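Long-range contacts in glycoside hydrolase family 15, cellulose signaling associated protein envoy (Hypocrea jecorina, PDB 4WUJ), which senses blue light through the FMN-binding LOV domain present here and ties light signalling to the response to oxidative stress: residues Leu18-Ser23 / Leu128-Asp133; Leu42-Leu47 / His137-Gly142; Phe77-Pro82 / Val109-Tyr114. One frame throughout, in Å; residues are numbered along the deposited sequence.

Contacts 1 and 2 are neighbours at one end of this LOV domain, their centres about 11 Å apart, because strands 120-129 and 139-144 lie side by side in the antiparallel sheet; Ile21 and Leu130 of contact 1 pack on Val141 of contact 2. Contact 3 sits across the chain's centre, its centre about 25 Å from that of contact 1 and about 20 Å from that of contact 2, where the loop before helix 92-103 meets the edge strand 107-114. Along the chain the segments of contacts 1 and 2 alternate, and those of contact 3 fall between. Contacts 2 and 3 touch opposite ends of the FMN ring system, whereas contact 1 fastens the N-terminal helix to the sheet.

Contact 1: Leu18-Ser23 / Leu128-Asp133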
loop_
_atom_site.group_PDB
_atom_site.type_symbol
_atom_site.label_atom_id
_atom_site.label_comp_id
_atom_site.label_asym_id
_atom_site.label_seq_id
_atom_site.Cartn_x
_atom_site.Cartn_y
_atom_site.Cartn_z
ATOM N N LEU C 18 4.645 0.385 -7.712
ATOM C CA LEU C 18 3.257 0.560 -8.164
ATOM C C LEU C 18 3.081 1.759 -9.086
ATOM O O LEU C 18 2.394 1.715 -10.081
ATOM C CB LEU C 18 2.327 0.734 -6.964
ATOM C CG LEU C 18 2.200 -0.539 -6.147
ATOM C CD1 LEU C 18 1.410 -0.287 -4.916
ATOM C CD2 LEU C 18 1.560 -1.673 -6.969
ATOM N N LEU C 19 3.707 2.854 -8.754
ATOM C CA LEU C 19 3.565 4.003 -9.590
ATOM C C LEU C 19 4.104 3.740 -11.000
ATOM O O LEU C 19 3.478 4.127 -11.982
ATOM C CB LEU C 19 4.270 5.176 -8.951
ATOM C CG LEU C 19 3.893 6.536 -9.506
ATOM C CD1 LEU C 19 2.366 6.710 -9.570
ATOM C CD2 LEU C 19 4.563 7.609 -8.634
ATOM N N ARG C 20 5.270 3.106 -11.115
ATOM C CA ARG C 20 5.827 2.814 -12.440
ATOM C C ARG C 20 4.839 1.950 -13.237
ATOM O O ARG C 20 4.588 2.170 -14.445
ATOM C CB ARG C 20 7.161 2.094 -12.309
ATOM C CG ARG C 20 8.362 2.940 -12.661
ATOM C CD ARG C 20 9.613 2.461 -11.928
ATOM N NE ARG C 20 9.826 1.015 -12.036
ATOM C CZ ARG C 20 10.445 0.284 -11.110
ATOM N NH1 ARG C 20 10.915 0.861 -10.000
ATOM N NH2 ARG C 20 10.598 -1.021 -11.295
ATOM N N ILE C 21 4.279 0.976 -12.531
ATOM C CA ILE C 21 3.276 0.099 -13.098
ATOM C C ILE C 21 2.071 0.869 -13.597
ATOM O O ILE C 21 1.592 0.634 -14.705
ATOM C CB ILE C 21 2.824 -0.947 -12.081
ATOM C CG1 ILE C 21 3.819 -2.115 -12.116
ATOM C CG2 ILE C 21 1.417 -1.436 -12.412
ATOM C CD1 ILE C 21 3.910 -2.900 -10.820
ATOM N N ALA C 22 1.593 1.791 -12.768
ATOM C CA ALA C 22 0.425 2.593 -13.083
ATOM C C ALA C 22 0.590 3.290 -14.428
ATOM O O ALA C 22 -0.355 3.354 -15.226
ATOM C CB ALA C 22 0.177 3.623 -11.976
ATOM N N SER C 23 1.803 3.792 -14.671
ATOM C CA SER C 23 2.103 4.572 -15.861
ATOM C C SER C 23 2.785 3.778 -16.960
ATOM O O SER C 23 3.428 4.360 -17.840
ATOM C CB SER C 23 3.002 5.761 -15.479
ATOM O OG SER C 23 2.279 6.751 -14.746
ATOM N N LEU C 128 1.905 -8.611 -12.785
ATOM C CA LEU C 128 2.587 -7.689 -13.662
ATOM C C LEU C 128 4.109 -7.865 -13.599
ATOM O O LEU C 128 4.664 -8.135 -12.547
ATOM C CB LEU C 128 2.190 -6.256 -13.284
ATOM C CG LEU C 128 0.667 -6.044 -13.289
ATOM C CD1 LEU C 128 0.032 -6.201 -11.917
ATOM C CD2 LEU C 128 0.359 -4.695 -13.836
ATOM N N PRO C 129 4.785 -7.705 -14.739
ATOM C CA PRO C 129 6.244 -7.720 -14.851
ATOM C C PRO C 129 6.900 -6.401 -14.466
ATOM O O PRO C 129 6.344 -5.342 -14.745
ATOM C CB PRO C 129 6.458 -7.929 -16.348
ATOM C CG PRO C 129 5.273 -7.175 -16.972
ATOM C CD PRO C 129 4.136 -7.575 -16.057
ATOM N N LEU C 130 8.081 -6.475 -13.855
ATOM C CA LEU C 130 8.941 -5.310 -13.678
ATOM C C LEU C 130 10.124 -5.358 -14.644
ATOM O O LEU C 130 10.295 -6.331 -15.378
ATOM C CB LEU C 130 9.491 -5.265 -12.249
ATOM C CG LEU C 130 8.739 -4.358 -11.294
ATOM C CD1 LEU C 130 7.243 -4.718 -11.313
ATOM C CD2 LEU C 130 9.345 -4.435 -9.874
ATOM N N TRP C 131 10.934 -4.301 -14.638
ATOM C CA TRP C 131 12.209 -4.292 -15.359
ATOM C C TRP C 131 13.364 -4.677 -14.411
ATOM O O TRP C 131 13.269 -4.499 -13.185
ATOM C CB TRP C 131 12.450 -2.923 -16.036
ATOM C CG TRP C 131 12.822 -1.746 -15.115
ATOM C CD1 TRP C 131 13.808 -1.720 -14.153
ATOM C CD2 TRP C 131 12.234 -0.416 -15.117
ATOM N NE1 TRP C 131 13.851 -0.476 -13.548
ATOM C CE2 TRP C 131 12.906 0.341 -14.120
ATOM C CE3 TRP C 131 11.205 0.200 -15.855
ATOM C CZ2 TRP C 131 12.575 1.692 -13.842
ATOM C CZ3 TRP C 131 10.874 1.550 -15.572
ATOM C CH2 TRP C 131 11.562 2.273 -14.577
ATOM N N ALA C 132 14.443 -5.223 -14.976
ATOM C CA ALA C 132 15.601 -5.642 -14.174
ATOM C C ALA C 132 16.070 -4.527 -13.242
ATOM O O ALA C 132 16.499 -3.467 -13.696
ATOM C CB ALA C 132 16.752 -6.105 -15.069
ATOM N N ASP C 133 15.964 -4.773 -11.938
ATOM C CA ASP C 133 16.375 -3.811 -10.912
ATOM C C ASP C 133 17.884 -3.628 -10.974
ATOM O O ASP C 133 18.577 -4.411 -11.643
ATOM C CB ASP C 133 15.982 -4.319 -9.513
ATOM C CG ASP C 133 14.666 -3.725 -9.010
ATOM O OD1 ASP C 133 13.779 -3.416 -9.854
ATOM O OD2 ASP C 133 14.529 -3.567 -7.765
#
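The arginine chain of Arg20 leaves helix 14-22 with a first torsion lying off the staggered positions (chi1 -108°), and the bend at chi3 lays its guanidinium over the Trp131 ring. Trp131 meets it from the loop after strand 120-129, its CG in the crowded position between backbone N and carbonyl carbon (chi1 73°). The two flat groups come to lie one on the other, planes 19° apart and centres 4.1 Å apart. This is a stacked cation-pi contact: Arg20 NE sits over the six-membered part of the indole, displaced toward its rim, and Arg20 CD closes on CH2 of Trp131 at 3.3 Å. Long and flat-ended, arginine can lay its CG and CD methylenes as well as its charge on an indole. Asp133 OD1, 4.2 Å from Arg20 NH2, is beyond a salt bridge but may add a weak attraction.

Next to the Arg20-Trp131 stack the contact is apolar. Ile21, with CG1 beside the backbone N, splits its two branches: CG2 meets Leu128 CD2 at 3.7 Å, while CD1 meets Leu130 CD1 at 3.8 Å. Leu130 also lifts its CG to 3.8 Å from Arg20 NH2, bridging the two layers. Branched aliphatic chains suit this place, buried at Ile21 and Leu128, where Val141 of the adjoining strand completes the layer. The helix also packs on the second subunit, Leu18 and Ala22 on its Met15. An N-terminal helix laid on the sheet face turned away from the flavin is the cap arrangement of fungal LOV photoreceptors such as Vivid.

Contact 2: Leu42-Leu47 / His137-Gly142; sequences LCDISL and HHFAVG. With FMN (flavin mononucleotide), chain I.
Two rings flank the Asp44 side chain. Over one face of the His137 imidazole lies Ser46 CB, and near its plane, at the edge, sits Asp44 OD2. The Phe139 ring carries the Asp44 carboxylate over one face, the planes 28° apart. These groups finish an antiparallel pairing of strands 39-44 and 139-144 in the PAS-fold sheet. Asp44 extends, CG anti to the backbone N (chi1 -173°), so that OD2 accepts the N-H of His137 ND1 at 2.8 Å through its syn lone pair; a neighbouring carboxylate would favour a charged imidazole. Asp44 also opens a type I turn to Leu47, where Ser46 OG accepts the N-H of His138, OG to N 3.0 Å, in a straight bond (166°).

Cys43 and Ala140 form the hydrogen-bonded pair, Cys43 N to Ala140 O and Ala140 N to Cys43 O, each 2.9 Å. Leu42 turns to the other face, its CD1 3.8 Å from Val141 CG2, toward helix 14-22. Small residues suit the flavin side: Cys43 SG lies 3.6 Å from FMN C7M and Ala140 CB 3.7 Å from C8M, while at Gly142, whose N lies 3.4 Å from FMN C7M, a CB would run into FMN C6.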
loop_
_atom_site.group_PDB
_atom_site.type_symbol
_atom_site.label_atom_id
_atom_site.label_comp_id
_atom_site.label_asym_id
_atom_site.label_seq_id
_atom_site.Cartn_x
_atom_site.Cartn_y
_atom_site.Cartn_z
ATOM N N LEU C 42 5.375 -9.582 -3.978
ATOM C CA LEU C 42 6.469 -9.281 -4.865
ATOM C C LEU C 42 7.336 -10.548 -4.888
ATOM O O LEU C 42 7.738 -11.076 -3.822
ATOM C CB LEU C 42 7.258 -8.102 -4.318
ATOM C CG LEU C 42 8.303 -7.409 -5.166
ATOM C CD1 LEU C 42 7.809 -6.952 -6.536
ATOM C CD2 LEU C 42 8.746 -6.207 -4.332
ATOM N N CYS C 43 7.611 -11.031 -6.094
ATOM C CA CYS C 43 8.364 -12.277 -6.266
ATOM C C CYS C 43 9.562 -12.018 -7.142
ATOM O O CYS C 43 9.461 -11.292 -8.124
ATOM C CB CYS C 43 7.489 -13.352 -6.882
ATOM S SG CYS C 43 6.121 -13.890 -5.813
ATOM N N ASP C 44 10.713 -12.568 -6.747
ATOM C CA ASP C 44 11.893 -12.431 -7.549
ATOM C C ASP C 44 11.953 -13.623 -8.546
ATOM O O ASP C 44 12.426 -14.705 -8.205
ATOM C CB ASP C 44 13.135 -12.399 -6.652
ATOM C CG ASP C 44 14.398 -12.082 -7.435
ATOM O OD1 ASP C 44 14.392 -12.264 -8.669
ATOM O OD2 ASP C 44 15.395 -11.677 -6.802
ATOM N N ILE C 45 11.464 -13.437 -9.762
ATOM C CA ILE C 45 11.402 -14.570 -10.678
ATOM C C ILE C 45 12.781 -14.993 -11.316
ATOM O O ILE C 45 12.855 -16.003 -12.011
ATOM C CB ILE C 45 10.334 -14.345 -11.748
ATOM C CG1 ILE C 45 10.738 -13.199 -12.650
ATOM C CG2 ILE C 45 8.929 -14.049 -11.091
ATOM C CD1 ILE C 45 10.146 -13.316 -14.016
ATOM N N SER C 46 13.843 -14.237 -11.045
ATOM C CA SER C 46 15.237 -14.671 -11.290
ATOM C C SER C 46 15.826 -15.622 -10.229
ATOM O O SER C 46 16.908 -16.146 -10.406
ATOM C CB SER C 46 16.148 -13.445 -11.361
ATOM O OG SER C 46 15.727 -12.607 -12.428
ATOM N N LEU C 47 15.126 -15.829 -9.120
ATOM C CA LEU C 47 15.570 -16.763 -8.105
ATOM C C LEU C 47 14.767 -18.029 -8.237
ATOM O O LEU C 47 13.654 -18.010 -8.750
ATOM C CB LEU C 47 15.418 -16.172 -6.693
ATOM C CG LEU C 47 16.272 -14.936 -6.408
ATOM C CD1 LEU C 47 16.056 -14.434 -4.969
ATOM C CD2 LEU C 47 17.777 -15.252 -6.670
ATOM N N HIS C 137 17.909 -8.473 -11.651
ATOM C CA HIS C 137 16.846 -9.402 -11.328
ATOM C C HIS C 137 15.507 -8.871 -11.809
ATOM O O HIS C 137 15.200 -7.694 -11.641
ATOM C CB HIS C 137 16.778 -9.585 -9.812
ATOM C CG HIS C 137 17.877 -10.426 -9.255
ATOM N ND1 HIS C 137 17.784 -11.043 -8.027
ATOM C CD2 HIS C 137 19.091 -10.756 -9.754
ATOM C CE1 HIS C 137 18.895 -11.718 -7.794
ATOM N NE2 HIS C 137 19.703 -11.568 -8.828
ATOM N N HIS C 138 14.717 -9.758 -12.400
ATOM C CA HIS C 138 13.352 -9.462 -12.813
ATOM C C HIS C 138 12.384 -9.822 -11.692
ATOM O O HIS C 138 12.525 -10.850 -11.050
ATOM C CB HIS C 138 13.011 -10.289 -14.045
ATOM C CG HIS C 138 13.503 -9.699 -15.331
ATOM N ND1 HIS C 138 12.672 -9.015 -16.193
ATOM C CD2 HIS C 138 14.733 -9.687 -15.903
ATOM C CE1 HIS C 138 13.365 -8.603 -17.239
ATOM N NE2 HIS C 138 14.619 -8.999 -17.088
ATOM N N PHE C 139 11.399 -8.970 -11.457
ATOM C CA PHE C 139 10.389 -9.224 -10.431
ATOM C C PHE C 139 8.989 -9.278 -11.040
ATOM O O PHE C 139 8.748 -8.845 -12.161
ATOM C CB PHE C 139 10.438 -8.151 -9.325
ATOM C CG PHE C 139 11.694 -8.195 -8.503
ATOM C CD1 PHE C 139 12.899 -7.758 -9.034
ATOM C CD2 PHE C 139 11.671 -8.667 -7.195
ATOM C CE1 PHE C 139 14.063 -7.800 -8.269
ATOM C CE2 PHE C 139 12.825 -8.727 -6.434
ATOM C CZ PHE C 139 14.021 -8.284 -6.965
ATOM N N ALA C 140 8.073 -9.818 -10.263
ATOM C CA ALA C 140 6.693 -9.879 -10.635
ATOM C C ALA C 140 5.944 -9.373 -9.431
ATOM O O ALA C 140 6.286 -9.712 -8.287
ATOM C CB ALA C 140 6.276 -11.313 -10.964
ATOM N N VAL C 141 4.954 -8.533 -9.700
ATOM C CA VAL C 141 4.052 -8.020 -8.686
ATOM C C VAL C 141 2.732 -8.673 -8.896
ATOM O O VAL C 141 2.180 -8.603 -9.990
ATOM C CB VAL C 141 3.784 -6.508 -8.855
ATOM C CG1 VAL C 141 2.798 -6.045 -7.771
ATOM C CG2 VAL C 141 5.065 -5.751 -8.835
ATOM N N GLY C 142 2.227 -9.294 -7.853
ATOM C CA GLY C 142 0.891 -9.817 -7.841
ATOM C C GLY C 142 -0.033 -9.041 -6.910
ATOM O O GLY C 142 0.358 -8.629 -5.804
HETATM N N1 FMN I . -1.263 -18.166 -7.711
HETATM C C2 FMN I . -2.429 -18.214 -6.977
HETATM O O2 FMN I . -3.140 -19.217 -7.004
HETATM N N3 FMN I . -2.798 -17.130 -6.184
HETATM C C4 FMN I . -2.032 -15.992 -6.124
HETATM O O4 FMN I . -2.388 -15.068 -5.398
HETATM C C4A FMN I . -0.844 -15.928 -6.866
HETATM N N5 FMN I . -0.035 -14.801 -6.814
HETATM C C5A FMN I . 1.112 -14.742 -7.553
HETATM C C6 FMN I . 1.874 -13.592 -7.485
HETATM C C7 FMN I . 3.061 -13.500 -8.193
HETATM C C7M FMN I . 3.844 -12.229 -8.095
HETATM C C8 FMN I . 3.478 -14.588 -8.995
HETATM C C8M FMN I . 4.767 -14.496 -9.773
HETATM C C9 FMN I . 2.687 -15.742 -9.071
HETATM C C9A FMN I . 1.503 -15.828 -8.349
HETATM N N10 FMN I . 0.699 -16.973 -8.392
HETATM C C10 FMN I . -0.468 -17.023 -7.655
HETATM C "C1'" FMN I . 0.987 -18.180 -9.260
HETATM C "C2'" FMN I . 1.940 -19.238 -8.756
HETATM O "O2'" FMN I . 2.919 -18.624 -7.951
HETATM C "C3'" FMN I . 2.512 -20.000 -9.987
HETATM O "O3'" FMN I . 3.150 -19.099 -10.886
HETATM C "C4'" FMN I . 1.385 -20.748 -10.738
HETATM O "O4'" FMN I . 0.877 -21.752 -9.885
HETATM C "C5'" FMN I . 1.829 -21.335 -12.090
HETATM O "O5'" FMN I . 3.031 -22.068 -11.936
HETATM P P FMN I . 3.008 -23.614 -11.545
HETATM O O1P FMN I . 4.467 -24.001 -11.364
HETATM O O2P FMN I . 2.277 -23.949 -10.290
HETATM O O3P FMN I . 2.406 -24.391 -12.670
#

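Contact 3: Phe77-Pro82 / Val109-Tyr114. With FMN (flavin mononucleotide), chain I.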
loop_
_atom_site.group_PDB
_atom_site.type_symbol
_atom_site.label_atom_id
_atom_site.label_comp_id
_atom_site.label_asym_id
_atom_site.label_seq_id
_atom_site.Cartn_x
_atom_site.Cartn_y
_atom_site.Cartn_z
ATOM N N PHE C 77 1.264 -22.193 -3.127
ATOM C CA PHE C 77 0.714 -22.806 -1.937
ATOM C C PHE C 77 -0.713 -22.304 -1.690
ATOM O O PHE C 77 -1.464 -22.936 -0.967
ATOM C CB PHE C 77 1.606 -22.561 -0.714
ATOM C CG PHE C 77 1.657 -21.120 -0.279
ATOM C CD1 PHE C 77 0.605 -20.560 0.438
ATOM C CD2 PHE C 77 2.752 -20.337 -0.575
ATOM C CE1 PHE C 77 0.646 -19.254 0.840
ATOM C CE2 PHE C 77 2.804 -19.011 -0.170
ATOM C CZ PHE C 77 1.748 -18.472 0.540
ATOM N N LEU C 78 -1.096 -21.197 -2.329
ATOM C CA LEU C 78 -2.424 -20.626 -2.161
ATOM C C LEU C 78 -3.487 -21.455 -2.861
ATOM O O LEU C 78 -4.688 -21.323 -2.606
ATOM C CB LEU C 78 -2.452 -19.192 -2.705
ATOM C CG LEU C 78 -1.683 -18.118 -1.910
ATOM C CD1 LEU C 78 -1.648 -16.836 -2.706
ATOM C CD2 LEU C 78 -2.342 -17.892 -0.570
ATOM N N GLN C 79 -3.053 -22.304 -3.773
ATOM C CA GLN C 79 -3.990 -23.178 -4.468
ATOM C C GLN C 79 -4.281 -24.428 -3.643
ATOM O O GLN C 79 -5.109 -25.238 -4.029
ATOM C CB GLN C 79 -3.441 -23.563 -5.837
ATOM C CG GLN C 79 -3.429 -22.452 -6.830
ATOM C CD GLN C 79 -2.274 -22.591 -7.826
ATOM O OE1 GLN C 79 -1.852 -23.703 -8.148
ATOM N NE2 GLN C 79 -1.765 -21.458 -8.323
ATOM N N ASN C 80 -3.609 -24.567 -2.505
ATOM C CA ASN C 80 -3.682 -25.788 -1.705
ATOM C C ASN C 80 -4.343 -25.639 -0.341
ATOM O O ASN C 80 -3.919 -24.835 0.493
ATOM C CB ASN C 80 -2.280 -26.353 -1.466
ATOM C CG ASN C 80 -1.626 -26.833 -2.728
ATOM O OD1 ASN C 80 -2.304 -27.250 -3.675
ATOM N ND2 ASN C 80 -0.302 -26.774 -2.763
ATOM N N SER C 81 -5.372 -26.451 -0.126
ATOM C CA SER C 81 -5.913 -26.707 1.205
ATOM C C SER C 81 -5.461 -28.131 1.623
ATOM O O SER C 81 -5.621 -29.090 0.847
ATOM C CB SER C 81 -7.448 -26.569 1.162
ATOM O OG SER C 81 -8.032 -26.621 2.449
ATOM N N PRO C 82 -4.872 -28.277 2.829
ATOM C CA PRO C 82 -4.523 -29.627 3.314
ATOM C C PRO C 82 -5.771 -30.495 3.549
ATOM O O PRO C 82 -5.673 -31.708 3.774
ATOM C CB PRO C 82 -3.800 -29.354 4.640
ATOM C CG PRO C 82 -4.306 -28.021 5.086
ATOM C CD PRO C 82 -4.547 -27.236 3.822
ATOM N N VAL C 109 -6.381 -13.295 -14.045
ATOM C CA VAL C 109 -7.260 -14.429 -14.020
ATOM C C VAL C 109 -7.973 -14.465 -12.696
ATOM O O VAL C 109 -7.657 -13.739 -11.765
ATOM C CB VAL C 109 -6.475 -15.783 -14.147
ATOM C CG1 VAL C 109 -5.407 -15.688 -15.224
ATOM C CG2 VAL C 109 -5.867 -16.178 -12.807
ATOM N N ARG C 110 -8.941 -15.352 -12.610
ATOM C CA ARG C 110 -9.632 -15.593 -11.374
ATOM C C ARG C 110 -9.424 -17.054 -11.136
ATOM O O ARG C 110 -9.342 -17.843 -12.089
ATOM C CB ARG C 110 -11.128 -15.205 -11.507
ATOM C CG ARG C 110 -12.110 -16.342 -11.805
ATOM C CD ARG C 110 -13.571 -15.851 -12.195
ATOM N NE ARG C 110 -14.353 -17.025 -12.581
ATOM C CZ ARG C 110 -14.413 -17.520 -13.824
ATOM N NH1 ARG C 110 -13.833 -16.893 -14.836
ATOM N NH2 ARG C 110 -15.106 -18.621 -14.079
ATOM N N ILE C 111 -9.319 -17.432 -9.878
ATOM C CA ILE C 111 -8.902 -18.764 -9.568
ATOM C C ILE C 111 -9.255 -19.018 -8.150
ATOM O O ILE C 111 -9.326 -18.071 -7.363
ATOM C CB ILE C 111 -7.312 -18.896 -9.738
ATOM C CG1 ILE C 111 -6.809 -20.252 -9.272
ATOM C CG2 ILE C 111 -6.555 -17.778 -8.977
ATOM C CD1 ILE C 111 -5.308 -20.444 -9.530
ATOM N N VAL C 112 -9.408 -20.273 -7.769
ATOM C CA VAL C 112 -9.694 -20.565 -6.381
ATOM C C VAL C 112 -8.442 -20.731 -5.582
ATOM O O VAL C 112 -7.592 -21.575 -5.907
ATOM C CB VAL C 112 -10.544 -21.820 -6.230
ATOM C CG1 VAL C 112 -10.648 -22.221 -4.745
ATOM C CG2 VAL C 112 -11.940 -21.590 -6.881
ATOM N N ASN C 113 -8.311 -19.923 -4.531
ATOM C CA ASN C 113 -7.316 -20.205 -3.504
ATOM C C ASN C 113 -7.931 -20.510 -2.152
ATOM O O ASN C 113 -9.153 -20.437 -1.949
ATOM C CB ASN C 113 -6.290 -19.058 -3.350
ATOM C CG ASN C 113 -5.551 -18.756 -4.635
ATOM O OD1 ASN C 113 -5.115 -17.622 -4.840
ATOM N ND2 ASN C 113 -5.433 -19.755 -5.526
ATOM N N TYR C 114 -7.041 -20.823 -1.226
ATOM C CA TYR C 114 -7.430 -21.255 0.087
ATOM C C TYR C 114 -6.693 -20.422 1.108
ATOM O O TYR C 114 -5.469 -20.316 1.063
ATOM C CB TYR C 114 -7.148 -22.741 0.224
ATOM C CG TYR C 114 -7.991 -23.516 -0.781
ATOM C CD1 TYR C 114 -9.313 -23.849 -0.495
ATOM C CD2 TYR C 114 -7.485 -23.853 -2.038
ATOM C CE1 TYR C 114 -10.104 -24.534 -1.419
ATOM C CE2 TYR C 114 -8.258 -24.535 -2.966
ATOM C CZ TYR C 114 -9.579 -24.871 -2.657
ATOM O OH TYR C 114 -10.360 -25.553 -3.578
HETATM N N1 FMN I . -1.263 -18.166 -7.711
HETATM C C2 FMN I . -2.429 -18.214 -6.977
HETATM O O2 FMN I . -3.140 -19.217 -7.004
HETATM N N3 FMN I . -2.798 -17.130 -6.184
HETATM C C4 FMN I . -2.032 -15.992 -6.124
HETATM O O4 FMN I . -2.388 -15.068 -5.398
HETATM C C4A FMN I . -0.844 -15.928 -6.866
HETATM N N5 FMN I . -0.035 -14.801 -6.814
HETATM C C5A FMN I . 1.112 -14.742 -7.553
HETATM C C6 FMN I . 1.874 -13.592 -7.485
HETATM C C7 FMN I . 3.061 -13.500 -8.193
HETATM C C7M FMN I . 3.844 -12.229 -8.095
HETATM C C8 FMN I . 3.478 -14.588 -8.995
HETATM C C8M FMN I . 4.767 -14.496 -9.773
HETATM C C9 FMN I . 2.687 -15.742 -9.071
HETATM C C9A FMN I . 1.503 -15.828 -8.349
HETATM N N10 FMN I . 0.699 -16.973 -8.392
HETATM C C10 FMN I . -0.468 -17.023 -7.655
HETATM C "C1'" FMN I . 0.987 -18.180 -9.260
HETATM C "C2'" FMN I . 1.940 -19.238 -8.756
HETATM O "O2'" FMN I . 2.919 -18.624 -7.951
HETATM C "C3'" FMN I . 2.512 -20.000 -9.987
HETATM O "O3'" FMN I . 3.150 -19.099 -10.886
HETATM C "C4'" FMN I . 1.385 -20.748 -10.738
HETATM O "O4'" FMN I . 0.877 -21.752 -9.885
HETATM C "C5'" FMN I . 1.829 -21.335 -12.090
HETATM O "O5'" FMN I . 3.031 -22.068 -11.936
HETATM P P FMN I . 3.008 -23.614 -11.545
HETATM O O1P FMN I . 4.467 -24.001 -11.364
HETATM O O2P FMN I . 2.277 -23.949 -10.290
HETATM O O3P FMN I . 2.406 -24.391 -12.670
#
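The pyrimidine end of the FMN pocket is built here, where two amide side chains read the polar edge of the flavin. Asn113 OD1 accepts the N-H of FMN N3 at 2.7 Å in a nearly straight bond (168°), and its ND2 donates to FMN O2 at 2.8 Å in a more bent one (136°); an amide, donor and acceptor on one head, matches this edge. OD1 also takes a bond from Asn123 on the next strand, a second-shell contact that would fix which way the amide is turned. Gln79 lies alongside, pointing the same way, the two amide planes 28° apart. Its chain bends at chi2, bringing NE2 within 2.9 Å of FMN O2 and 3.1 Å of O4' on the ribityl chain, so O2 is gripped by two amides.

Phe77, Leu78 and Gln79 close the NCRFLQ signature of LOV domains, whose cysteine forms the light-driven flavin adduct in this family. Leu78 CD1 lies against the C4 carbonyl, 3.3 Å from FMN O4, an apolar methyl packed on the flavin there, and Ile111 CD1 packs beside Gln79 CG at 3.9 Å. Loop and edge strand 107-114 are joined by Tyr114 N bonding to Leu78 O, an oxygen whose modelled place is less certain. Beyond it the Tyr114 ring offers one face to Ser81 CB, a CH-pi contact at 4.0 Å from the ring centroid, while Gln79 O lies near the ring plane, at the edge.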